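Local coordinates for F420-dependent methylenetetrahydromethanopterin dehydrogenase (Methanopyrus kandleri, PDB 3IQF), which catalyses the reversible, coenzyme F420-dependent reduction of methenyl-tetrahydromethanopterin to methylene-tetrahydromethanopterin in methanogenesis from carbon dioxide, at residues 123-128 / 139-144; 217-222 / 231-236. All blocks are in the same frame, centred on the assembly; numbering follows the deposited sequence.

Contact 1 (123-128 / 139-144); sequences AMLGAR and IYNADL. With E4M (1-{4-[(6S,6aR,7R)-3-amino-6,7-dimethyl-1-oxo-1,2,5,6,6a,7-hexahydro-8H-imidazo[1,5-f]pteridin-10-ium-8-yl]phenyl}-1-deoxy-5-O-{5-O-[(S)-{[(1S)-1,3-dicarboxypropyl]oxy}(hydroxy)phosphoryl]-alpha-D-ribofuranosyl}-D-ribitol), chain M.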
ATOM      1  N   ALA A 123      10.416  22.157   6.018  1.00 26.78           N
ATOM      2  CA  ALA A 123      10.715  21.974   7.446  1.00 26.13           C
ATOM      3  C   ALA A 123      12.152  21.590   7.701  1.00 26.03           C
ATOM      4  O   ALA A 123      12.720  20.819   6.937  1.00 26.47           O
ATOM      5  CB  ALA A 123       9.825  20.917   8.011  1.00 26.58           C
ATOM      6  N   MET A 124      12.728  22.088   8.802  1.00 25.58           N
ATOM      7  CA  MET A 124      14.037  21.605   9.224  1.00 25.69           C
ATOM      8  C   MET A 124      13.977  20.109   9.562  1.00 25.63           C
ATOM      9  O   MET A 124      13.027  19.646  10.193  1.00 24.72           O
ATOM     10  CB  MET A 124      14.553  22.356  10.436  1.00 25.93           C
ATOM     11  CG  MET A 124      15.962  21.946  10.812  1.00 27.69           C
ATOM     12  SD  MET A 124      16.522  22.697  12.343  1.00 31.79           S
ATOM     13  CE  MET A 124      15.628  21.784  13.580  1.00 30.01           C
ATOM     14  N   LEU A 125      15.030  19.400   9.169  1.00 25.48           N
ATOM     15  CA  LEU A 125      15.150  17.971   9.421  1.00 25.86           C
ATOM     16  C   LEU A 125      15.759  17.677  10.810  1.00 25.86           C
ATOM     17  O   LEU A 125      16.086  18.582  11.573  1.00 25.04           O
ATOM     18  CB  LEU A 125      15.934  17.283   8.286  1.00 26.02           C
ATOM     19  CG  LEU A 125      17.273  17.868   7.813  1.00 26.84           C
ATOM     20  CD1 LEU A 125      18.284  17.852   8.942  1.00 28.67           C
ATOM     21  CD2 LEU A 125      17.794  17.096   6.605  1.00 27.39           C
ATOM     22  N   GLY A 126      15.902  16.387  11.115  1.00 25.71           N
ATOM     23  CA  GLY A 126      16.278  15.910  12.440  1.00 25.77           C
ATOM     24  C   GLY A 126      17.786  15.791  12.555  1.00 25.62           C
ATOM     25  O   GLY A 126      18.356  14.693  12.552  1.00 25.75           O
ATOM     26  N   ALA A 127      18.435  16.935  12.636  1.00 25.67           N
ATOM     27  CA  ALA A 127      19.899  17.026  12.498  1.00 25.65           C
ATOM     28  C   ALA A 127      20.667  16.723  13.816  1.00 25.16           C
ATOM     29  O   ALA A 127      21.287  17.613  14.440  1.00 26.03           O
ATOM     30  CB  ALA A 127      20.285  18.430  11.932  1.00 26.43           C
ATOM     31  N   ARG A 128      20.621  15.450  14.215  1.00 24.30           N
ATOM     32  CA  ARG A 128      21.401  14.937  15.325  1.00 23.80           C
ATOM     33  C   ARG A 128      22.288  13.832  14.768  1.00 23.76           C
ATOM     34  O   ARG A 128      21.816  12.998  13.982  1.00 24.22           O
ATOM     35  CB  ARG A 128      20.484  14.358  16.407  1.00 23.81           C
ATOM     36  CG  ARG A 128      19.706  15.391  17.218  1.00 24.78           C
ATOM     37  CD  ARG A 128      20.629  16.200  18.106  1.00 24.43           C
ATOM     38  NE  ARG A 128      19.904  16.851  19.176  1.00 22.36           N
ATOM     39  CZ  ARG A 128      20.457  17.435  20.217  1.00 21.84           C
ATOM     40  NH1 ARG A 128      19.661  17.961  21.128  1.00 23.82           N
ATOM     41  NH2 ARG A 128      21.782  17.493  20.365  1.00 22.83           N
ATOM     42  N   ILE A 139      17.233  10.950   1.926  1.00 23.66           N
ATOM     43  CA  ILE A 139      15.882  10.387   2.016  1.00 23.71           C
ATOM     44  C   ILE A 139      14.857  11.436   2.448  1.00 22.96           C
ATOM     45  O   ILE A 139      13.833  11.583   1.825  1.00 22.24           O
ATOM     46  CB  ILE A 139      15.829   9.214   2.958  1.00 24.19           C
ATOM     47  CG1 ILE A 139      16.589   8.058   2.331  1.00 25.31           C
ATOM     48  CG2 ILE A 139      14.360   8.787   3.279  1.00 23.44           C
ATOM     49  CD1 ILE A 139      16.687   6.871   3.240  1.00 27.06           C
ATOM     50  N   TYR A 140      15.153  12.176   3.501  1.00 22.67           N
ATOM     51  CA  TYR A 140      14.239  13.232   3.927  1.00 22.88           C
ATOM     52  C   TYR A 140      14.011  14.253   2.824  1.00 22.80           C
ATOM     53  O   TYR A 140      12.911  14.723   2.624  1.00 22.10           O
ATOM     54  CB  TYR A 140      14.823  13.967   5.138  1.00 22.94           C
ATOM     55  CG  TYR A 140      13.994  15.098   5.646  1.00 23.46           C
ATOM     56  CD1 TYR A 140      13.100  14.918   6.698  1.00 24.29           C
ATOM     57  CD2 TYR A 140      14.152  16.388   5.125  1.00 25.06           C
ATOM     58  CE1 TYR A 140      12.382  15.998   7.225  1.00 23.73           C
ATOM     59  CE2 TYR A 140      13.423  17.458   5.621  1.00 23.06           C
ATOM     60  CZ  TYR A 140      12.538  17.252   6.660  1.00 24.37           C
ATOM     61  OH  TYR A 140      11.824  18.322   7.135  1.00 26.44           O
ATOM     62  N   ASN A 141      15.098  14.682   2.187  1.00 23.56           N
ATOM     63  CA  ASN A 141      14.993  15.624   1.088  1.00 23.57           C
ATOM     64  C   ASN A 141      14.168  15.066  -0.055  1.00 23.48           C
ATOM     65  O   ASN A 141      13.481  15.808  -0.732  1.00 23.85           O
ATOM     66  CB  ASN A 141      16.399  16.092   0.632  1.00 24.08           C
ATOM     67  CG  ASN A 141      16.867  17.288   1.416  1.00 25.97           C
ATOM     68  OD1 ASN A 141      16.518  18.401   1.071  1.00 28.18           O
ATOM     69  ND2 ASN A 141      17.607  17.069   2.509  1.00 26.28           N
ATOM     70  N   ALA A 142      14.232  13.763  -0.289  1.00 23.34           N
ATOM     71  CA  ALA A 142      13.395  13.171  -1.334  1.00 23.62           C
ATOM     72  C   ALA A 142      11.918  13.286  -0.971  1.00 24.23           C
ATOM     73  O   ALA A 142      11.097  13.628  -1.814  1.00 24.65           O
ATOM     74  CB  ALA A 142      13.767  11.700  -1.590  1.00 23.72           C
ATOM     75  N   ASP A 143      11.581  12.942   0.276  1.00 24.19           N
ATOM     76  CA  ASP A 143      10.194  13.033   0.766  1.00 24.46           C
ATOM     77  C   ASP A 143       9.695  14.487   0.733  1.00 23.89           C
ATOM     78  O   ASP A 143       8.595  14.774   0.234  1.00 24.06           O
ATOM     79  CB  ASP A 143      10.076  12.431   2.188  1.00 24.43           C
ATOM     80  CG  ASP A 143      10.126  10.852   2.187  1.00 27.03           C
ATOM     81  OD1 ASP A 143       9.891  10.252   1.133  1.00 28.92           O
ATOM     82  OD2 ASP A 143      10.389  10.204   3.240  1.00 27.94           O
ATOM     83  N   LEU A 144      10.513  15.408   1.223  1.00 23.00           N
ATOM     84  CA  LEU A 144      10.119  16.801   1.200  1.00 23.15           C
ATOM     85  C   LEU A 144       9.900  17.344  -0.226  1.00 23.15           C
ATOM     86  O   LEU A 144       8.953  18.098  -0.474  1.00 22.24           O
ATOM     87  CB  LEU A 144      11.165  17.627   1.867  1.00 23.87           C
ATOM     88  CG  LEU A 144      10.928  19.123   1.902  1.00 25.63           C
ATOM     89  CD1 LEU A 144       9.716  19.545   2.764  1.00 28.00           C
ATOM     90  CD2 LEU A 144      12.240  19.707   2.424  1.00 27.79           C
TER
HETATM   91  N1  E4M M 284      17.865  19.825   3.786  0.90 42.17           N
HETATM   92  C2  E4M M 284      16.637  20.350   3.962  0.90 40.46           C
HETATM   93  N3  E4M M 284      16.311  20.936   5.155  0.90 42.84           N
HETATM   94  C4  E4M M 284      17.204  20.992   6.188  0.90 43.62           C
HETATM   95  N5  E4M M 284      19.481  20.418   6.968  0.90 43.51           N
HETATM   96  C6  E4M M 284      20.863  20.540   6.510  0.90 44.12           C
HETATM   97  C7  E4M M 284      21.065  19.330   5.589  0.90 42.89           C
HETATM   98  N8  E4M M 284      20.001  19.294   4.583  0.90 41.57           N
HETATM   99  C9  E4M M 284      21.708  20.607   7.817  0.90 44.81           C
HETATM  100  PA  E4M M 284      27.686  14.852  22.569  0.90 73.05           P
HETATM  101  C10 E4M M 284      19.470  21.129   8.222  0.90 42.35           C
HETATM  102  N10 E4M M 284      20.798  21.269   8.776  0.90 45.74           N
HETATM  103  C11 E4M M 284      21.434  21.947  12.905  0.90 45.99           C
HETATM  104  C12 E4M M 284      22.399  21.284  12.146  0.90 45.74           C
HETATM  105  C13 E4M M 284      22.178  21.055  10.792  0.90 43.93           C
HETATM  106  C14 E4M M 284      21.015  21.499  10.168  0.90 45.06           C
HETATM  107  C15 E4M M 284      20.034  22.179  10.930  0.90 43.89           C
HETATM  108  C16 E4M M 284      20.246  22.381  12.291  0.90 45.78           C
HETATM  109  O2A E4M M 284      28.772  15.235  21.555  0.90 71.41           O
HETATM  110  C1J E4M M 284      25.034  17.532  18.327  0.90 53.03           C
HETATM  111  O1A E4M M 284      27.681  13.404  23.040  0.90 70.42           O
HETATM  112  C2J E4M M 284      25.380  16.288  17.511  0.90 53.67           C
HETATM  113  O2J E4M M 284      24.753  16.304  16.231  0.90 51.84           O
HETATM  114  O3A E4M M 284      27.424  15.872  23.656  0.90 71.22           O
HETATM  115  C3J E4M M 284      24.971  15.121  18.393  0.90 55.00           C
HETATM  116  O3J E4M M 284      23.623  14.759  18.224  0.90 53.39           O
HETATM  117  C4A E4M M 284      18.471  20.428   5.997  0.90 43.38           C
HETATM  118  C4J E4M M 284      25.116  15.690  19.792  0.90 58.48           C
HETATM  119  O4J E4M M 284      24.968  17.107  19.688  0.90 56.49           O
HETATM  120  C5J E4M M 284      26.495  15.408  20.337  0.90 62.29           C
HETATM  121  O5J E4M M 284      26.346  14.925  21.662  0.90 68.62           O
HETATM  122  C7M E4M M 284      22.426  19.345   4.874  0.90 41.25           C
HETATM  123  C8A E4M M 284      18.783  19.849   4.779  0.90 41.96           C
HETATM  124  C9M E4M M 284      23.011  21.398   7.605  0.90 45.45           C
HETATM  125  NA2 E4M M 284      15.758  20.307   2.932  0.90 39.40           N
HETATM  126  OH4 E4M M 284      16.888  21.518   7.294  0.90 40.94           O
HETATM  127  CX1 E4M M 284      21.656  22.184  14.387  0.90 46.86           C
HETATM  128  CX2 E4M M 284      21.897  20.900  15.166  0.90 47.39           C
HETATM  129  OX2 E4M M 284      20.664  20.173  15.321  0.90 48.99           O
HETATM  130  CX3 E4M M 284      22.410  21.197  16.572  0.90 49.05           C
HETATM  131  OX3 E4M M 284      23.666  21.875  16.576  0.90 48.98           O
HETATM  132  CX4 E4M M 284      22.525  19.895  17.346  0.90 48.81           C
HETATM  133  OX4 E4M M 284      22.439  20.199  18.733  0.90 51.63           O
HETATM  134  CX5 E4M M 284      23.796  19.127  17.061  0.90 48.61           C
HETATM  135  OX5 E4M M 284      23.765  18.051  17.992  0.90 49.43           O

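Contact 2 (217-222 / 231-236); sequences SVEGCF and VPIVAS. With E4M (1-{4-[(6S,6aR,7R)-3-amino-6,7-dimethyl-1-oxo-1,2,5,6,6a,7-hexahydro-8H-imidazo[1,5-f]pteridin-10-ium-8-yl]phenyl}-1-deoxy-5-O-{5-O-[(S)-{[(1S)-1,3-dicarboxypropyl]oxy}(hydroxy)phosphoryl]-alpha-D-ribofuranosyl}-D-ribitol), chain M.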
ATOM      1  N   SER A 217      11.446  18.548  14.926  1.00 24.72           N
ATOM      2  CA  SER A 217      12.871  18.683  14.678  1.00 25.55           C
ATOM      3  C   SER A 217      13.520  19.692  15.622  1.00 25.01           C
ATOM      4  O   SER A 217      14.570  19.426  16.220  1.00 24.83           O
ATOM      5  CB  SER A 217      13.114  19.089  13.214  1.00 25.86           C
ATOM      6  OG  SER A 217      12.801  18.021  12.324  1.00 27.46           O
ATOM      7  N   VAL A 218      12.889  20.843  15.759  1.00 25.37           N
ATOM      8  CA  VAL A 218      13.346  21.881  16.690  1.00 25.42           C
ATOM      9  C   VAL A 218      13.385  21.385  18.134  1.00 25.37           C
ATOM     10  O   VAL A 218      14.364  21.598  18.838  1.00 24.87           O
ATOM     11  CB  VAL A 218      12.496  23.145  16.576  1.00 25.23           C
ATOM     12  CG1 VAL A 218      12.690  24.064  17.802  1.00 26.33           C
ATOM     13  CG2 VAL A 218      12.832  23.865  15.281  1.00 26.69           C
ATOM     14  N   GLU A 219      12.328  20.711  18.579  1.00 25.35           N
ATOM     15  CA  GLU A 219      12.364  20.098  19.903  1.00 25.18           C
ATOM     16  C   GLU A 219      13.540  19.120  20.018  1.00 24.65           C
ATOM     17  O   GLU A 219      14.319  19.183  20.957  1.00 24.52           O
ATOM     18  CB  GLU A 219      11.054  19.370  20.231  1.00 25.68           C
ATOM     19  CG  GLU A 219      11.011  18.818  21.662  1.00 27.37           C
ATOM     20  CD  GLU A 219       9.813  17.905  21.927  1.00 31.89           C
ATOM     21  OE1 GLU A 219       8.773  18.057  21.245  1.00 31.30           O
ATOM     22  OE2 GLU A 219       9.915  17.041  22.824  1.00 35.56           O
ATOM     23  N   GLY A 220      13.684  18.233  19.052  1.00 24.24           N
ATOM     24  CA  GLY A 220      14.746  17.227  19.119  1.00 24.46           C
ATOM     25  C   GLY A 220      16.159  17.780  18.989  1.00 24.81           C
ATOM     26  O   GLY A 220      17.117  17.246  19.570  1.00 24.99           O
ATOM     27  N   CYS A 221      16.324  18.854  18.234  1.00 25.25           N
ATOM     28  CA  CYS A 221      17.677  19.391  17.992  1.00 25.72           C
ATOM     29  C   CYS A 221      18.108  20.465  18.957  1.00 26.14           C
ATOM     30  O   CYS A 221      19.314  20.572  19.229  1.00 26.34           O
ATOM     31  CB  CYS A 221      17.784  19.955  16.591  1.00 25.41           C
ATOM     32  SG  CYS A 221      17.747  18.688  15.390  1.00 25.43           S
ATOM     33  N   PHE A 222      17.152  21.263  19.452  1.00 26.68           N
ATOM     34  CA  PHE A 222      17.472  22.452  20.245  1.00 27.15           C
ATOM     35  C   PHE A 222      16.936  22.472  21.677  1.00 27.95           C
ATOM     36  O   PHE A 222      17.407  23.275  22.496  1.00 27.47           O
ATOM     37  CB  PHE A 222      16.969  23.720  19.533  1.00 27.68           C
ATOM     38  CG  PHE A 222      17.585  23.946  18.165  1.00 27.84           C
ATOM     39  CD1 PHE A 222      18.948  24.140  18.032  1.00 29.24           C
ATOM     40  CD2 PHE A 222      16.800  24.000  17.042  1.00 28.83           C
ATOM     41  CE1 PHE A 222      19.521  24.351  16.783  1.00 30.24           C
ATOM     42  CE2 PHE A 222      17.361  24.212  15.776  1.00 29.47           C
ATOM     43  CZ  PHE A 222      18.715  24.389  15.649  1.00 29.35           C
ATOM     44  N   VAL A 231      16.861  11.278  20.101  1.00 21.61           N
ATOM     45  CA  VAL A 231      17.039  10.452  18.879  1.00 21.79           C
ATOM     46  C   VAL A 231      15.661   9.974  18.378  1.00 21.89           C
ATOM     47  O   VAL A 231      15.320  10.167  17.200  1.00 21.80           O
ATOM     48  CB  VAL A 231      18.089   9.302  19.050  1.00 21.06           C
ATOM     49  CG1 VAL A 231      18.277   8.551  17.774  1.00 23.63           C
ATOM     50  CG2 VAL A 231      19.462   9.888  19.472  1.00 22.32           C
ATOM     51  N   PRO A 232      14.856   9.353  19.267  1.00 21.97           N
ATOM     52  CA  PRO A 232      13.470   9.025  18.834  1.00 21.82           C
ATOM     53  C   PRO A 232      12.667  10.219  18.332  1.00 21.58           C
ATOM     54  O   PRO A 232      11.959  10.112  17.348  1.00 21.56           O
ATOM     55  CB  PRO A 232      12.819   8.472  20.101  1.00 21.60           C
ATOM     56  CG  PRO A 232      13.950   7.998  20.948  1.00 22.53           C
ATOM     57  CD  PRO A 232      15.161   8.847  20.619  1.00 21.69           C
ATOM     58  N   ILE A 233      12.772  11.358  19.019  1.00 22.20           N
ATOM     59  CA  ILE A 233      12.045  12.549  18.604  1.00 22.14           C
ATOM     60  C   ILE A 233      12.419  12.970  17.150  1.00 22.25           C
ATOM     61  O   ILE A 233      11.547  13.152  16.312  1.00 21.86           O
ATOM     62  CB  ILE A 233      12.230  13.710  19.606  1.00 22.57           C
ATOM     63  CG1 ILE A 233      11.544  13.373  20.930  1.00 21.91           C
ATOM     64  CG2 ILE A 233      11.724  15.040  19.010  1.00 23.67           C
ATOM     65  CD1 ILE A 233      12.040  14.170  22.087  1.00 24.37           C
ATOM     66  N   VAL A 234      13.706  13.101  16.841  1.00 22.14           N
ATOM     67  CA  VAL A 234      14.086  13.486  15.471  1.00 21.89           C
ATOM     68  C   VAL A 234      13.703  12.442  14.416  1.00 22.08           C
ATOM     69  O   VAL A 234      13.258  12.788  13.341  1.00 22.30           O
ATOM     70  CB  VAL A 234      15.594  13.927  15.361  1.00 22.50           C
ATOM     71  CG1 VAL A 234      15.889  15.068  16.343  1.00 21.17           C
ATOM     72  CG2 VAL A 234      16.600  12.765  15.550  1.00 23.33           C
ATOM     73  N   ALA A 235      13.830  11.165  14.753  1.00 22.01           N
ATOM     74  CA  ALA A 235      13.404  10.105  13.872  1.00 21.22           C
ATOM     75  C   ALA A 235      11.916  10.129  13.598  1.00 21.36           C
ATOM     76  O   ALA A 235      11.477   9.804  12.505  1.00 21.65           O
ATOM     77  CB  ALA A 235      13.786   8.780  14.483  1.00 21.81           C
ATOM     78  N   SER A 236      11.111  10.505  14.592  1.00 21.80           N
ATOM     79  CA  SER A 236       9.669  10.562  14.401  1.00 21.76           C
ATOM     80  C   SER A 236       9.296  11.669  13.418  1.00 21.84           C
ATOM     81  O   SER A 236       8.362  11.516  12.633  1.00 22.09           O
ATOM     82  CB  SER A 236       8.935  10.755  15.742  1.00 21.76           C
ATOM     83  OG  SER A 236       9.280  12.002  16.338  1.00 22.46           O
TER
HETATM   84  N1  E4M M 284      17.865  19.825   3.786  0.90 42.17           N
HETATM   85  C2  E4M M 284      16.637  20.350   3.962  0.90 40.46           C
HETATM   86  N3  E4M M 284      16.311  20.936   5.155  0.90 42.84           N
HETATM   87  C4  E4M M 284      17.204  20.992   6.188  0.90 43.62           C
HETATM   88  N5  E4M M 284      19.481  20.418   6.968  0.90 43.51           N
HETATM   89  C6  E4M M 284      20.863  20.540   6.510  0.90 44.12           C
HETATM   90  C7  E4M M 284      21.065  19.330   5.589  0.90 42.89           C
HETATM   91  N8  E4M M 284      20.001  19.294   4.583  0.90 41.57           N
HETATM   92  C9  E4M M 284      21.708  20.607   7.817  0.90 44.81           C
HETATM   93  PA  E4M M 284      27.686  14.852  22.569  0.90 73.05           P
HETATM   94  C10 E4M M 284      19.470  21.129   8.222  0.90 42.35           C
HETATM   95  N10 E4M M 284      20.798  21.269   8.776  0.90 45.74           N
HETATM   96  C11 E4M M 284      21.434  21.947  12.905  0.90 45.99           C
HETATM   97  C12 E4M M 284      22.399  21.284  12.146  0.90 45.74           C
HETATM   98  C13 E4M M 284      22.178  21.055  10.792  0.90 43.93           C
HETATM   99  C14 E4M M 284      21.015  21.499  10.168  0.90 45.06           C
HETATM  100  C15 E4M M 284      20.034  22.179  10.930  0.90 43.89           C
HETATM  101  C16 E4M M 284      20.246  22.381  12.291  0.90 45.78           C
HETATM  102  O2A E4M M 284      28.772  15.235  21.555  0.90 71.41           O
HETATM  103  C1J E4M M 284      25.034  17.532  18.327  0.90 53.03           C
HETATM  104  O1A E4M M 284      27.681  13.404  23.040  0.90 70.42           O
HETATM  105  C2J E4M M 284      25.380  16.288  17.511  0.90 53.67           C
HETATM  106  O2J E4M M 284      24.753  16.304  16.231  0.90 51.84           O
HETATM  107  O3A E4M M 284      27.424  15.872  23.656  0.90 71.22           O
HETATM  108  C3J E4M M 284      24.971  15.121  18.393  0.90 55.00           C
HETATM  109  O3J E4M M 284      23.623  14.759  18.224  0.90 53.39           O
HETATM  110  C4A E4M M 284      18.471  20.428   5.997  0.90 43.38           C
HETATM  111  C4J E4M M 284      25.116  15.690  19.792  0.90 58.48           C
HETATM  112  O4J E4M M 284      24.968  17.107  19.688  0.90 56.49           O
HETATM  113  C5J E4M M 284      26.495  15.408  20.337  0.90 62.29           C
HETATM  114  O5J E4M M 284      26.346  14.925  21.662  0.90 68.62           O
HETATM  115  C7M E4M M 284      22.426  19.345   4.874  0.90 41.25           C
HETATM  116  C8A E4M M 284      18.783  19.849   4.779  0.90 41.96           C
HETATM  117  C9M E4M M 284      23.011  21.398   7.605  0.90 45.45           C
HETATM  118  NA2 E4M M 284      15.758  20.307   2.932  0.90 39.40           N
HETATM  119  OH4 E4M M 284      16.888  21.518   7.294  0.90 40.94           O
HETATM  120  CX1 E4M M 284      21.656  22.184  14.387  0.90 46.86           C
HETATM  121  CX2 E4M M 284      21.897  20.900  15.166  0.90 47.39           C
HETATM  122  OX2 E4M M 284      20.664  20.173  15.321  0.90 48.99           O
HETATM  123  CX3 E4M M 284      22.410  21.197  16.572  0.90 49.05           C
HETATM  124  OX3 E4M M 284      23.666  21.875  16.576  0.90 48.98           O
HETATM  125  CX4 E4M M 284      22.525  19.895  17.346  0.90 48.81           C
HETATM  126  OX4 E4M M 284      22.439  20.199  18.733  0.90 51.63           O
HETATM  127  CX5 E4M M 284      23.796  19.127  17.061  0.90 48.61           C
HETATM  128  OX5 E4M M 284      23.765  18.051  17.992  0.90 49.43           O

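Contact 1 (123-128 / 139-144)
Leu125 sets its CB over one face of the Tyr140 ring where the loop after the last-but-one strand of the parallel sheet, 115-119, passes over helix 134-150 and lines one side of the pterin site. Leu125 CB lies 3.6 Å from the centroid of the Tyr140 ring and only 8° off its normal, a CH-pi contact over the middle of the face. The ring stands there because its CG is anti to the backbone N (chi1 178°), which sends it from the helix toward the loop. At its far end the hydroxyl donates a hydrogen bond to the carbonyl of Ala123, OH to O 2.7 Å; the donor sits well above the carbonyl plane, not on a lone pair. Ala123 CB also packs against this hydroxyl, and the helix side chains Val213 and Ala214 lie against Ala123. Were the ring cut back to an alanine here, the Ala123 carbonyl would probably lose this donor and Leu125 CB the surface it rests on, leaving the loop less firmly placed beside the ligand. Leu125 is thus placed between two flat groups. Its CG, between the backbone N and the carbonyl carbon (chi1 49°), turns the branch onto the bound pterin, with CG 3.4 Å from C4A and CD2 3.4 Å from C8A of the ligand. The backbone N of Leu125 donates a weak hydrogen bond to ligand OH4. Further along, inverse gamma turns centred on Gly126 and Ala127 carry the loop beside the ligand's linker, and the Ala127 carbonyl accepts a hydrogen bond from the ribitol hydroxyl OX2. From the helix, Asn141 adds a polar contact to the pterin: its ND2 is held by Met137 O, while OD1 accepts a hydrogen bond from the ligand amine NA2 at 2.8 Å.

Contact 2 (217-222 / 231-236)
Gly220 brings two antiparallel helices of a helical hairpin unusually near at one point: its CA is 5.3 Å from the CA of Val234, although the segment axes stay 8.2 Å apart and their N-to-C directions lie at 150°. A side chain at Gly220 would point straight into the partner, and a modelled CB would clash with Val234 CG1. Instead two methyls close over the bare backbone. Ile233 CG2, anti to its own backbone N, and Val234 CG1, anti to its carbonyl carbon (chi1 -56°), each reach Gly220 CA at 3.7 Å. No hydrogen bond crosses between the segments. Glu219 extends along the edge of this patch, crossing Ile233 at about a right angle with OE2 3.6 Å from CD1 of Ile233; its carboxylate is engaged by the third subunit, in a salt bridge with Arg185 and a hydrogen bond from Asn186, so the hairpin also serves the hexamer interface. The other edge faces the substrate. There the wider pi-type turn at 219-222 includes Cys221, whose carbonyl accepts a hydrogen bond from ligand OX4 (O to OX4 3.2 Å) and whose SG lies 4.2 Å from Val234 CG1.

Overall arrangement
From the N terminus, the chain builds five strands of the parallel sheet before contact 1, which closes a short loop between the 123-128 segment after strand 115-119 and helix 134-150. The final strand, 180-183, intervenes before contact 2 closes the turn between helices 197-223 and 227-257. The two loops therefore follow in series, neither crossing nor enclosing the other, yet their centres are 11 Å apart. They meet directly: Met124 O pairs with Ser217 OG, and Arg128 NE with Gly220 O, both probable hydrogen bonds. Contact 1 ties loop to helix and contact 2 pairs the hairpin helices; the bonds between them join loop to hairpin, and the same ligand touches both.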